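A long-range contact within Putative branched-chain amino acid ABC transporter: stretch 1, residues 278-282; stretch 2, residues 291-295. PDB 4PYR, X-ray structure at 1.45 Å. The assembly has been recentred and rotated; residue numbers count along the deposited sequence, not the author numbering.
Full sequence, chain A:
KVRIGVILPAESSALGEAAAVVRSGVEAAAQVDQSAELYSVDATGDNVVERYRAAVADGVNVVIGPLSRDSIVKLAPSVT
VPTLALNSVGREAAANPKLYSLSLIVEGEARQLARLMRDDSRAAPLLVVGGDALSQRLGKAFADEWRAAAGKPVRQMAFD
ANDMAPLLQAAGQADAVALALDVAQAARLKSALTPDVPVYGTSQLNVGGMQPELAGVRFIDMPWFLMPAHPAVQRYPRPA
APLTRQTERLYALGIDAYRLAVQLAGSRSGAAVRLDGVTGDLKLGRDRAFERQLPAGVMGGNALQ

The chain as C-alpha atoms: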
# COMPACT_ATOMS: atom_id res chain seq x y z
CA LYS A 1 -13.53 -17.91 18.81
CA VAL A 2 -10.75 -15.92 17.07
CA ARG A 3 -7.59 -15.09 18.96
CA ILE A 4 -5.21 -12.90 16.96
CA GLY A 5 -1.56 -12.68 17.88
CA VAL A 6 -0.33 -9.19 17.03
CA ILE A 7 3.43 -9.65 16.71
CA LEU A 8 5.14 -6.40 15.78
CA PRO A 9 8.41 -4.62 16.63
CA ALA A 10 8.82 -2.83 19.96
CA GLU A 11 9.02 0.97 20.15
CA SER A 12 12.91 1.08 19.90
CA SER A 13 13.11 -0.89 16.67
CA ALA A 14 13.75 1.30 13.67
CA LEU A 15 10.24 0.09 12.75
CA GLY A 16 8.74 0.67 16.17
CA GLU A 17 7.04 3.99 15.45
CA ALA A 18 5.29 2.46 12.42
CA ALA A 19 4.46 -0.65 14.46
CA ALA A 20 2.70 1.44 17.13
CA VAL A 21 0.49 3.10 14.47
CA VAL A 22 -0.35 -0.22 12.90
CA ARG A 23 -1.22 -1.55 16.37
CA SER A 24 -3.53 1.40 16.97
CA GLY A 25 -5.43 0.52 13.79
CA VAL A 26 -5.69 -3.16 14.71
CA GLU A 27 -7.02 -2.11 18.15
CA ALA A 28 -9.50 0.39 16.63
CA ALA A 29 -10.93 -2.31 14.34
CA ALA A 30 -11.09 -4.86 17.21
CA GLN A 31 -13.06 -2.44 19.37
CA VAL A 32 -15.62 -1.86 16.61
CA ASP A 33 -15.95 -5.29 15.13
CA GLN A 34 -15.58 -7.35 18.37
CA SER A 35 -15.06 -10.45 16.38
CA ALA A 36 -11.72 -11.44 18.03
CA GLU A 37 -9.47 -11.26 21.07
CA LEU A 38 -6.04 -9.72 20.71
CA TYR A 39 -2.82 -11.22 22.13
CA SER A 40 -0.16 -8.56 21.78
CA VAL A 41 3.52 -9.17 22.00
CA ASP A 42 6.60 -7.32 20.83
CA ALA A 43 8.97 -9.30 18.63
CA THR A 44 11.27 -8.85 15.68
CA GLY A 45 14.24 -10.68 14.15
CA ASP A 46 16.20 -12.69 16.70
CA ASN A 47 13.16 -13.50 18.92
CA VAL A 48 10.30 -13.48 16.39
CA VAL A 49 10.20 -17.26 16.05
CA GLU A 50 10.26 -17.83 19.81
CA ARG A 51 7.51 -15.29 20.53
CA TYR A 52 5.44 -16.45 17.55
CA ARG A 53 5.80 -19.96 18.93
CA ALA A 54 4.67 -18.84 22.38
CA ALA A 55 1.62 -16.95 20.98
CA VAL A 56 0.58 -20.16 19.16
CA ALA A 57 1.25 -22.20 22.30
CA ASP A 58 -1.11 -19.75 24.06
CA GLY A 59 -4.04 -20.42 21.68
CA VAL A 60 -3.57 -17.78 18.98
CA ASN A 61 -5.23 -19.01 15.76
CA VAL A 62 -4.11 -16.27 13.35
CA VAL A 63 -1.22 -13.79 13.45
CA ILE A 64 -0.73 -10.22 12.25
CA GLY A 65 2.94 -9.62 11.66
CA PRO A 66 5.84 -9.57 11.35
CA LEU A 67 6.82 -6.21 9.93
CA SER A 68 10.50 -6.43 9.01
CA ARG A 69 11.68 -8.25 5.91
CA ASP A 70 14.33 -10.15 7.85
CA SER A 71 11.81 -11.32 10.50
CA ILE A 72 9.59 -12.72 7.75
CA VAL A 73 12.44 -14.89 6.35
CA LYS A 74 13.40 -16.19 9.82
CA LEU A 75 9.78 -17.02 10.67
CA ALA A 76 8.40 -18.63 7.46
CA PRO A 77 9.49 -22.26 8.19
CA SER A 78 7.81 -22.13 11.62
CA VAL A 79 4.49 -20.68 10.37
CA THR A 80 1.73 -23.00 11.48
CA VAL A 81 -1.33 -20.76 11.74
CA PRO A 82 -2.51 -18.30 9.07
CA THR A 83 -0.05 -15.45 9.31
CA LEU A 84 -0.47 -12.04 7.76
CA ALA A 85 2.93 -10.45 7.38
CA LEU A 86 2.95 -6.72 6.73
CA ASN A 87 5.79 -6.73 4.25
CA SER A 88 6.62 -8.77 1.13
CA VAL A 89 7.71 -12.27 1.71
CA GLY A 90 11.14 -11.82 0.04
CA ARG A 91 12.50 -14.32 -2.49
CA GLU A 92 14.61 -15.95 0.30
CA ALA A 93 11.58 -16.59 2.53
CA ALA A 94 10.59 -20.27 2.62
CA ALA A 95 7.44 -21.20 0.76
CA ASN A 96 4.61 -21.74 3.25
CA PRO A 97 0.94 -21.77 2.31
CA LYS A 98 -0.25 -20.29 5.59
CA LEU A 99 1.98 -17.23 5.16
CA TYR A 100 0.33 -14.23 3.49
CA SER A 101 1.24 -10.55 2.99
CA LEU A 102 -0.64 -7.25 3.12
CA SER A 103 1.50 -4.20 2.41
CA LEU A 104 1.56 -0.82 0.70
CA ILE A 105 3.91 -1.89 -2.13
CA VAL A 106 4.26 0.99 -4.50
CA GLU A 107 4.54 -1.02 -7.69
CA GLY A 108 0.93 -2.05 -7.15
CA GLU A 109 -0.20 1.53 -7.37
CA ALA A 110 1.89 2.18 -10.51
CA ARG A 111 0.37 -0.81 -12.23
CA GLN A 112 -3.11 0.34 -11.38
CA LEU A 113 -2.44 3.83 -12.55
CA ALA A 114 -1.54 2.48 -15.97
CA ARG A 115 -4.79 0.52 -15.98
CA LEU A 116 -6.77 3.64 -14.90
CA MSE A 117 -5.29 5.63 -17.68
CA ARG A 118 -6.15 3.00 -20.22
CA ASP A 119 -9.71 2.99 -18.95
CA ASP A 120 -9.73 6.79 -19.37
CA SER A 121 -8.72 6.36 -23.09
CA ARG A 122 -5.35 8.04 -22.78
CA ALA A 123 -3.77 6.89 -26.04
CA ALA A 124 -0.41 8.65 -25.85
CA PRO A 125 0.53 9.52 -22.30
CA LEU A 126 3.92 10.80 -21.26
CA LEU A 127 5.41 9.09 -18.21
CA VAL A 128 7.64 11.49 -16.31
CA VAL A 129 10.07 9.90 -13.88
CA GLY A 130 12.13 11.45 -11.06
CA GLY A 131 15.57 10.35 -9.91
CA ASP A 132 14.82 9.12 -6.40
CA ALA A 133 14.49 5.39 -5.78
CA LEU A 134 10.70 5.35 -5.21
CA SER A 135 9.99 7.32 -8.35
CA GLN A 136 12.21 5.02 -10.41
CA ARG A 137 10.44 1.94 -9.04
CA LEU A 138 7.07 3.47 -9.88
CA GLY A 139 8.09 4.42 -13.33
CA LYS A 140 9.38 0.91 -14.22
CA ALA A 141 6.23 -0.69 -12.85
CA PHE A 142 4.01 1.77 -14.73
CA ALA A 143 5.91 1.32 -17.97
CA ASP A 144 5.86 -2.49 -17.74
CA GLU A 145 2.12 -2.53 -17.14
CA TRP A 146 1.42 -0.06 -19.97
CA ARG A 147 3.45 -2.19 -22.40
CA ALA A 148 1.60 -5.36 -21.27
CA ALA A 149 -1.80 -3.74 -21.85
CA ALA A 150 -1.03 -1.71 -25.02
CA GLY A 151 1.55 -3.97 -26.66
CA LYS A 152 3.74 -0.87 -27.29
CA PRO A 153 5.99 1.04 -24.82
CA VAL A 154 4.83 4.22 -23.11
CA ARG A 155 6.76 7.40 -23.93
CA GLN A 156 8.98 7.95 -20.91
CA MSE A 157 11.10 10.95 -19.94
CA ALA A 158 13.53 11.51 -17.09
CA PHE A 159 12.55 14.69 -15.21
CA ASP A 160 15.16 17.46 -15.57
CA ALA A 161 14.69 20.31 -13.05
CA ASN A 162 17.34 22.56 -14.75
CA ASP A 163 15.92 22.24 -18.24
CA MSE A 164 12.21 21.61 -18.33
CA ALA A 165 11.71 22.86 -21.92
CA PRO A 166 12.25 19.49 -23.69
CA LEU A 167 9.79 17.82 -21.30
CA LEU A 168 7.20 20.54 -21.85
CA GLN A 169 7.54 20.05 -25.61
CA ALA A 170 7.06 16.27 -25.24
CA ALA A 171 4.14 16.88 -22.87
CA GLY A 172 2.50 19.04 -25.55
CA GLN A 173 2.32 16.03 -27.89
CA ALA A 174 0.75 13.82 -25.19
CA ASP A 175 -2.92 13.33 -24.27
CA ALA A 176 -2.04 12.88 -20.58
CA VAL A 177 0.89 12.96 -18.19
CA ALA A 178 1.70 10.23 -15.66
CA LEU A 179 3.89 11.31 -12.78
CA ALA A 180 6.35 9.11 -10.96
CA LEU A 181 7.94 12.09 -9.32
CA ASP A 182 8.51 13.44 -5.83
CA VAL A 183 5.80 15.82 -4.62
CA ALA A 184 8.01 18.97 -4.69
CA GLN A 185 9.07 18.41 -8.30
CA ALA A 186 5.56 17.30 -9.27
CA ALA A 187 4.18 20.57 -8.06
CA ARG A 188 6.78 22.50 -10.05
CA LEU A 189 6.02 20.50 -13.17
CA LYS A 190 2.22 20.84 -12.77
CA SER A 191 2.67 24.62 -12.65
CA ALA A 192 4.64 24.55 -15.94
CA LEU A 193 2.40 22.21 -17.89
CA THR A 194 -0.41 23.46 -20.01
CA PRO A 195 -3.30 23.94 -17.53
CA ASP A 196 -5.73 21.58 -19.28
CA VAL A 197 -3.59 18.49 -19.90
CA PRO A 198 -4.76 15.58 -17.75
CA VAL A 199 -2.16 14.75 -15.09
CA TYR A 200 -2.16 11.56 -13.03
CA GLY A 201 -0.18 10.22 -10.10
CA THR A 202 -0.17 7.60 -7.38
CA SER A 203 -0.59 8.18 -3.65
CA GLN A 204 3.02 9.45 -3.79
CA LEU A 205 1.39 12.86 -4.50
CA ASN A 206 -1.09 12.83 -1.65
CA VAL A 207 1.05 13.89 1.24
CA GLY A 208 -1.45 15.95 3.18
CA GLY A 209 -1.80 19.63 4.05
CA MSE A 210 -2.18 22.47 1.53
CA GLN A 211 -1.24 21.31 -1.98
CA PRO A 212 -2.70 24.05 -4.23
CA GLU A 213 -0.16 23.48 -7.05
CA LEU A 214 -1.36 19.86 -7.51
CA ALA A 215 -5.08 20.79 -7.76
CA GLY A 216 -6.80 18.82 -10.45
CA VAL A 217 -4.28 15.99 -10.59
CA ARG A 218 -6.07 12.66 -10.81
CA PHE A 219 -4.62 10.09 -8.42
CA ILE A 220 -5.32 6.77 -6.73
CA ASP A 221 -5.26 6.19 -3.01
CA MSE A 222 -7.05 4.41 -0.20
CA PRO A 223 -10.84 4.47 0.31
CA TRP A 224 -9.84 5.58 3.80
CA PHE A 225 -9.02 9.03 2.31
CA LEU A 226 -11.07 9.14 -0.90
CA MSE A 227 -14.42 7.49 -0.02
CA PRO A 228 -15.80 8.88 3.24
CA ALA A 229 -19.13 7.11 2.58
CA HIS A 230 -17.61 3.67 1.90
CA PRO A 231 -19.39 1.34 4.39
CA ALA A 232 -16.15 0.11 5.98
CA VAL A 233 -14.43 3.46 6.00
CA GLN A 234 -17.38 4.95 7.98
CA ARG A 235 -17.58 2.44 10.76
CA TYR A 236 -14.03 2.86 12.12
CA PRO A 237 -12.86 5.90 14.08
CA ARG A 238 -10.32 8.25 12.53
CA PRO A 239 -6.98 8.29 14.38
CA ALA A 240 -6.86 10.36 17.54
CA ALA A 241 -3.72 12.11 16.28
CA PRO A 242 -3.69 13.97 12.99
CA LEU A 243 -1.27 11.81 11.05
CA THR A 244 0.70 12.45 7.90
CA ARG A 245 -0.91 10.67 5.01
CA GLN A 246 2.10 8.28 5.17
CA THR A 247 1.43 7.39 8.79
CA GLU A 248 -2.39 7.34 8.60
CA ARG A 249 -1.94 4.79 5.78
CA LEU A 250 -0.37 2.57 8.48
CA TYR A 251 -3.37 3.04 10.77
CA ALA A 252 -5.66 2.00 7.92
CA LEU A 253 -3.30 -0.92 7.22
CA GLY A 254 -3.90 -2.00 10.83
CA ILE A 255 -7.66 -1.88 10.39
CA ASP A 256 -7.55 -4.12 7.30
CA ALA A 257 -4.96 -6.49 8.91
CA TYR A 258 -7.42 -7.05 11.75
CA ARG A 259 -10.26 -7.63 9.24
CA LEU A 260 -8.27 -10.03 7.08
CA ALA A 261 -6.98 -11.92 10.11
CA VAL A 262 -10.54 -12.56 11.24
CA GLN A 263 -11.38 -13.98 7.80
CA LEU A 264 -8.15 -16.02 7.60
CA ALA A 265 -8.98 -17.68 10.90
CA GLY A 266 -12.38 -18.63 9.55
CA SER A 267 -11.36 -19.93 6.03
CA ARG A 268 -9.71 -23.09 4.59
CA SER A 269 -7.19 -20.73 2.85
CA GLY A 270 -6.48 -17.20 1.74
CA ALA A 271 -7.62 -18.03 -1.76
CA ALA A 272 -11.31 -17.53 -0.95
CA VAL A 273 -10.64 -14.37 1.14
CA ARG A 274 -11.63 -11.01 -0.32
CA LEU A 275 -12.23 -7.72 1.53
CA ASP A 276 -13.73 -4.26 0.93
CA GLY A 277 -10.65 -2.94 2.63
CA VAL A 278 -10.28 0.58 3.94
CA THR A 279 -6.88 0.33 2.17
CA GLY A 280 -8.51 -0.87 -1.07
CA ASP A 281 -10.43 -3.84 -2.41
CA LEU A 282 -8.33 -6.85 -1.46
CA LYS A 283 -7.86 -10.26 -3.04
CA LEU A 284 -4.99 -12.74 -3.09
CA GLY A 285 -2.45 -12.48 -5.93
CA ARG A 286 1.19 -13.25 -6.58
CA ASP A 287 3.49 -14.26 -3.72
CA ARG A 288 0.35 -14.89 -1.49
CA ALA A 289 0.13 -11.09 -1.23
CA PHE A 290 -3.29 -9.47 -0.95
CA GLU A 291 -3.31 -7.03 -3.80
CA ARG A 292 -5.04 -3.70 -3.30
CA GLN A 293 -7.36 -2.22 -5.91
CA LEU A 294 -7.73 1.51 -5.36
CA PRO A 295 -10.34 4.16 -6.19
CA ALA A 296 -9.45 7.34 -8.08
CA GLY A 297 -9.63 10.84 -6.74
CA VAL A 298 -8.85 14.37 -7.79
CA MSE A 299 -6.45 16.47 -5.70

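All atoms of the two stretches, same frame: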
# COMPACT_ATOMS: atom_id res chain seq x y z
N VAL A 278 -10.48 -0.88 3.86
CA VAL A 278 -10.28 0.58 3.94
C VAL A 278 -9.02 1.00 3.18
O VAL A 278 -8.90 2.16 2.80
CB VAL A 278 -10.27 1.15 5.37
CG1 VAL A 278 -11.55 0.85 6.08
CG2 VAL A 278 -9.05 0.68 6.18
N THR A 279 -8.11 0.04 2.90
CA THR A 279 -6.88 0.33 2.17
C THR A 279 -7.05 0.03 0.69
O THR A 279 -6.14 0.32 -0.10
CB THR A 279 -5.67 -0.49 2.68
OG1 THR A 279 -5.87 -1.89 2.36
CG2 THR A 279 -5.43 -0.27 4.12
N GLY A 280 -8.20 -0.52 0.31
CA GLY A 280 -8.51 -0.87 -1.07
C GLY A 280 -9.25 -2.19 -1.10
O GLY A 280 -9.39 -2.84 -0.06
N ASP A 281 -9.79 -2.53 -2.25
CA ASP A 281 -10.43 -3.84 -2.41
C ASP A 281 -9.32 -4.87 -2.48
O ASP A 281 -8.38 -4.71 -3.25
CB ASP A 281 -11.31 -3.89 -3.66
CG ASP A 281 -12.71 -3.34 -3.44
OD1 ASP A 281 -13.14 -3.08 -2.29
OD2 ASP A 281 -13.39 -3.19 -4.46
N LEU A 282 -9.39 -5.89 -1.63
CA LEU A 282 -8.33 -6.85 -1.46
C LEU A 282 -8.73 -8.23 -1.96
O LEU A 282 -9.83 -8.69 -1.75
CB LEU A 282 -8.00 -6.98 0.02
CG LEU A 282 -7.76 -5.66 0.74
CD1 LEU A 282 -7.37 -5.91 2.16
CD2 LEU A 282 -6.66 -4.92 0.05
N GLU A 291 -3.46 -8.21 -3.00
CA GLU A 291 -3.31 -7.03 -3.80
C GLU A 291 -4.46 -6.06 -3.53
O GLU A 291 -5.53 -6.46 -3.10
CB GLU A 291 -3.10 -7.37 -5.26
CG GLU A 291 -1.90 -8.30 -5.45
CD GLU A 291 -1.74 -8.80 -6.87
OE1 GLU A 291 -2.74 -8.75 -7.64
OE2 GLU A 291 -0.61 -9.25 -7.20
N ARG A 292 -4.17 -4.78 -3.70
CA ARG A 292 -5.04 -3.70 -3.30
C ARG A 292 -5.47 -2.90 -4.51
O ARG A 292 -4.65 -2.24 -5.16
CB ARG A 292 -4.33 -2.68 -2.41
CG ARG A 292 -3.95 -3.07 -1.01
CD ARG A 292 -3.57 -1.82 -0.23
NE ARG A 292 -2.47 -1.13 -0.85
CZ ARG A 292 -2.35 0.20 -1.00
NH1 ARG A 292 -3.29 1.05 -0.62
NH2 ARG A 292 -1.26 0.66 -1.57
N GLN A 293 -6.77 -2.92 -4.78
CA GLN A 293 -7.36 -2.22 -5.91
C GLN A 293 -7.91 -0.92 -5.36
O GLN A 293 -8.68 -0.91 -4.41
CB GLN A 293 -8.46 -3.06 -6.49
CG GLN A 293 -8.64 -2.99 -7.98
CD GLN A 293 -9.69 -3.96 -8.45
OE1 GLN A 293 -9.42 -4.88 -9.28
NE2 GLN A 293 -10.87 -3.85 -7.87
N LEU A 294 -7.49 0.20 -5.96
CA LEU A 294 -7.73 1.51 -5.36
C LEU A 294 -8.68 2.35 -6.21
O LEU A 294 -8.60 2.34 -7.44
CB LEU A 294 -6.44 2.31 -5.24
CG LEU A 294 -5.34 1.70 -4.38
CD1 LEU A 294 -4.15 2.65 -4.40
CD2 LEU A 294 -5.79 1.44 -2.96
N PRO A 295 -9.51 3.16 -5.54
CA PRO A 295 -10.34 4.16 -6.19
C PRO A 295 -9.50 5.39 -6.64
O PRO A 295 -8.37 5.63 -6.16
CB PRO A 295 -11.32 4.56 -5.08
CG PRO A 295 -10.51 4.41 -3.84
CD PRO A 295 -9.63 3.22 -4.07
O HOH W 1 -12.25 -1.97 -6.72

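Two strand segments run against each other here, and their directions differ by 136°, so the pairing is antiparallel with a marked departure from the ideal. The strand axes approach to 4.3 Å, and the register is simple: Gly280 faces Leu294, Asp281 faces Gln293 and Leu282 faces Arg292, with CA-CA distances of 5.0 Å for Gly280 and Leu294 and 4.9 Å for each of the other two pairs. Asp281 and Gln293 form the hydrogen-bonded pair. Asp281 N donates to Gln293 O at 2.9 Å, and Gln293 N returns the bond to Asp281 O, also at 2.9 Å and straighter, with an N-H...O angle of 169°. This closed ring of two bonds fixes the register.

Leu282 and Arg292 make the next pair, of the non-hydrogen-bonded kind, in which the backbones are held by weaker contacts. Leu282 CA lies 3.3 Å from Glu291 O and Arg292 CA lies 3.5 Å from Asp281 O, both as CA-H...O contacts. The carbonyls Asp281 O and Glu291 O also sit 3.3 Å apart, but both are acceptors and no bond joins them.

Gly280 is the residue whose identity the backbone dictates most plainly. Its phi/psi of 141/169 would jam a CB against the carbonyl oxygen of the preceding residue. The same CB would point toward the other stretch, 2.9 Å from Gln293 O and 3.0 Å from Leu294 CD2, both clashes. Without it, Gly280 CA can rest 3.3 Å from Gln293 O, and the chains stay close just before the hydrogen-bonded pair.

The side chains sort by the alternation of the strands. Asp281 and Gln293 share one face, their CB atoms 4.1 Å apart. Farther out, a water joins their polar ends: it donates to Asp281 OD2 at 2.8 Å and accepts from Gln293 NE2 at 2.6 Å. One water thus serves a carboxylate and an amide that do not bond to each other directly, a sensible arrangement on the more accessible side of the pairing.

Leu282 and Arg292 occupy the other face, which is buried. The leucine, in its m,t rotamer, brings CD2 to 3.4 Å from Arg292 CG, so the aliphatic part of the arginine serves as a hydrophobic partner. Beyond that stem, the side chain extends to the loop residue Thr279. Arg292 NH1 donates to Thr279 O at 3.0 Å with an angle of 156°, and the carbonyl lies at the edge of the guanidinium, near its plane, where the N-H groups point. A buried charged group needs such partners, and NH2 finds its own elsewhere in the structure. Thr279 OG1 touches Arg292 CD at 3.5 Å and is likewise hydrogen-bonded elsewhere.

Leu294 closes the contact. Its CA-to-CB bond points away from the first stretch, yet the end of the side chain comes back, placing CD2 3.1 Å from Thr279 O. The rule to read is a division by face: water-linked polar ends on one, an arginine stem packed against leucine on the other.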